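Local coordinates for response regulator CheY-like protein (Mesorhizobium loti, PDB 3SNK), which probably binds and hydrolyses ATP as a full-length pilus assembly protein, of which this chain is the N-terminal CheY-like receiver domain, at residues Ser45-Gly53 and Val63-Leu72. Residues are numbered along the deposited sequence; the frame is centred on the assembly and turned at random.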
# COMPACT_ATOMS: atom_id res chain seq x y z
N SER A 45 -5.34 -8.08 1.94
CA SER A 45 -5.06 -8.53 3.32
C SER A 45 -5.30 -7.43 4.36
O SER A 45 -5.39 -6.26 3.99
CB SER A 45 -3.60 -8.97 3.43
OG SER A 45 -3.22 -9.95 2.48
N GLU A 46 -5.36 -7.80 5.66
CA GLU A 46 -5.46 -6.90 6.81
C GLU A 46 -4.17 -6.05 6.91
O GLU A 46 -3.09 -6.54 6.56
CB GLU A 46 -5.66 -7.71 8.10
N THR A 47 -4.27 -4.79 7.40
CA THR A 47 -3.18 -3.82 7.51
C THR A 47 -1.94 -4.42 8.18
O THR A 47 -0.84 -4.29 7.64
CB THR A 47 -3.65 -2.54 8.24
OG1 THR A 47 -4.62 -1.89 7.43
CG2 THR A 47 -2.53 -1.54 8.49
N ASP A 48 -2.12 -5.12 9.31
CA ASP A 48 -1.01 -5.70 10.06
C ASP A 48 -0.28 -6.86 9.32
O ASP A 48 0.84 -7.18 9.73
CB ASP A 48 -1.46 -6.14 11.46
CG ASP A 48 -1.88 -5.00 12.38
OD1 ASP A 48 -1.61 -3.82 12.02
OD2 ASP A 48 -2.46 -5.28 13.46
N ASP A 49 -0.86 -7.43 8.23
CA ASP A 49 -0.23 -8.51 7.44
C ASP A 49 0.99 -7.98 6.66
O ASP A 49 1.83 -8.76 6.20
CB ASP A 49 -1.21 -9.20 6.49
CG ASP A 49 -2.03 -10.32 7.15
OD1 ASP A 49 -2.51 -10.11 8.29
OD2 ASP A 49 -2.19 -11.38 6.51
N PHE A 50 1.08 -6.65 6.54
CA PHE A 50 2.20 -5.99 5.89
C PHE A 50 3.51 -6.30 6.66
O PHE A 50 4.55 -6.49 6.04
CB PHE A 50 1.94 -4.48 5.83
CG PHE A 50 3.12 -3.66 5.38
CD1 PHE A 50 3.38 -3.46 4.03
CD2 PHE A 50 4.00 -3.09 6.31
CE1 PHE A 50 4.48 -2.70 3.61
CE2 PHE A 50 5.11 -2.35 5.89
CZ PHE A 50 5.34 -2.16 4.54
N LEU A 51 3.42 -6.37 8.01
CA LEU A 51 4.55 -6.61 8.91
C LEU A 51 5.22 -7.96 8.67
O LEU A 51 6.38 -8.15 9.06
CB LEU A 51 4.11 -6.52 10.37
CG LEU A 51 3.57 -5.17 10.85
CD1 LEU A 51 2.98 -5.30 12.24
CD2 LEU A 51 4.66 -4.09 10.84
N LYS A 52 4.50 -8.91 8.04
CA LYS A 52 4.99 -10.26 7.78
C LYS A 52 5.91 -10.31 6.58
O LYS A 52 6.66 -11.28 6.42
CB LYS A 52 3.80 -11.22 7.57
CG LYS A 52 3.05 -11.58 8.84
CD LYS A 52 1.69 -12.17 8.49
CE LYS A 52 0.85 -12.49 9.70
NZ LYS A 52 -0.36 -13.26 9.33
N GLY A 53 5.87 -9.30 5.72
CA GLY A 53 6.68 -9.27 4.52
C GLY A 53 6.05 -10.10 3.41
O GLY A 53 4.98 -10.70 3.61
N VAL A 63 3.04 -2.51 -3.61
CA VAL A 63 2.34 -2.64 -2.34
C VAL A 63 1.46 -1.40 -2.16
O VAL A 63 1.90 -0.28 -2.42
CB VAL A 63 3.31 -2.83 -1.15
CG1 VAL A 63 2.60 -2.73 0.19
CG2 VAL A 63 4.00 -4.18 -1.26
N ILE A 64 0.23 -1.59 -1.70
CA ILE A 64 -0.67 -0.49 -1.37
C ILE A 64 -0.97 -0.62 0.09
O ILE A 64 -1.51 -1.65 0.54
CB ILE A 64 -1.93 -0.37 -2.24
CG1 ILE A 64 -1.54 -0.17 -3.72
CG2 ILE A 64 -2.82 0.80 -1.75
CD1 ILE A 64 -2.64 -0.36 -4.71
N LEU A 65 -0.55 0.37 0.85
CA LEU A 65 -0.71 0.28 2.29
C LEU A 65 -1.66 1.36 2.78
O LEU A 65 -1.39 2.55 2.66
CB LEU A 65 0.67 0.34 2.99
CG LEU A 65 0.70 0.29 4.52
CD1 LEU A 65 0.18 -1.05 5.06
CD2 LEU A 65 2.10 0.57 5.03
N ASP A 66 -2.82 0.92 3.29
CA ASP A 66 -3.81 1.82 3.87
C ASP A 66 -3.48 1.97 5.35
O ASP A 66 -3.75 1.07 6.13
CB ASP A 66 -5.24 1.29 3.68
CG ASP A 66 -6.35 2.12 4.31
OD1 ASP A 66 -6.08 3.31 4.65
OD2 ASP A 66 -7.50 1.62 4.40
N LEU A 67 -2.90 3.12 5.70
CA LEU A 67 -2.50 3.45 7.07
C LEU A 67 -3.66 3.98 7.91
O LEU A 67 -3.60 3.92 9.14
CB LEU A 67 -1.37 4.49 7.02
CG LEU A 67 -0.06 3.98 6.43
CD1 LEU A 67 0.78 5.10 5.95
CD2 LEU A 67 0.69 3.14 7.47
N GLY A 68 -4.70 4.49 7.25
CA GLY A 68 -5.88 5.07 7.91
C GLY A 68 -5.48 6.25 8.76
O GLY A 68 -4.78 7.16 8.27
N GLY A 69 -5.82 6.19 10.05
CA GLY A 69 -5.42 7.19 11.04
C GLY A 69 -3.93 7.17 11.38
O GLY A 69 -3.45 8.04 12.12
N GLY A 70 -3.19 6.19 10.84
CA GLY A 70 -1.75 6.05 11.04
C GLY A 70 -1.31 5.23 12.24
O GLY A 70 -0.19 5.40 12.73
N ASP A 71 -2.18 4.31 12.70
CA ASP A 71 -1.93 3.43 13.85
C ASP A 71 -0.68 2.56 13.61
O ASP A 71 0.14 2.42 14.52
CB ASP A 71 -3.17 2.54 14.13
CG ASP A 71 -4.53 3.24 14.11
OD1 ASP A 71 -5.02 3.59 12.99
OD2 ASP A 71 -5.14 3.38 15.21
N LEU A 72 -0.52 2.02 12.39
CA LEU A 72 0.60 1.16 12.00
C LEU A 72 1.96 1.88 12.07
O LEU A 72 2.95 1.24 12.37
CB LEU A 72 0.37 0.59 10.59
CG LEU A 72 1.25 -0.59 10.17
CD1 LEU A 72 0.82 -1.88 10.86
CD2 LEU A 72 1.20 -0.80 8.67
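Phe50, in the 3-10 segment 47-52, packs against Leu65 and Val63 of the strand 62-68. Its CG lies anti to the backbone N (chi1 171°), which carries the ring over the strand. At the start, Phe50 CB rests 3.9 Å from Leu65 CD1, and the same methyl also touches CG. Next along the ring, CD1 lies by both Leu65 CD1 and Val63 CG1, while Leu72 CD2 approaches ring atom CD2 of Phe50 obliquely, at 4.3 Å. Farther out, CE1 comes to 3.9 Å from Val63 CG1, which sits at the ring edge near its plane. Leu65 CD2 stands 4.1 Å from the Phe50 ring centroid, only 2° off the normal, a well-centred CH-pi contact. Trp85 stacks with this ring, and its NE1 is hydrogen-bonded to Phe50 O. With the ring cut back to an alanine, Leu65 CD2 would probably lose the face it sits on and Trp85 its stacking partner.

Beyond the ring, Thr47 CG2 packs 3.8 Å from CD2 of Leu72, which follows the glycine-rich loop after the strand; the two side chains run past each other in opposite senses. Thr47 OG1 lies 3.3 Å from Asp66 O, at best a weak hydrogen bond, with Ser22 OG also within reach. The Asp66 carboxylate is engaged by Ser21 and Lys116. That grouping is consistent with the phospho-acceptor aspartate position of CheY-like receivers, which have a doubly wound parallel alpha/beta fold with strand order 2-1-3-4-5.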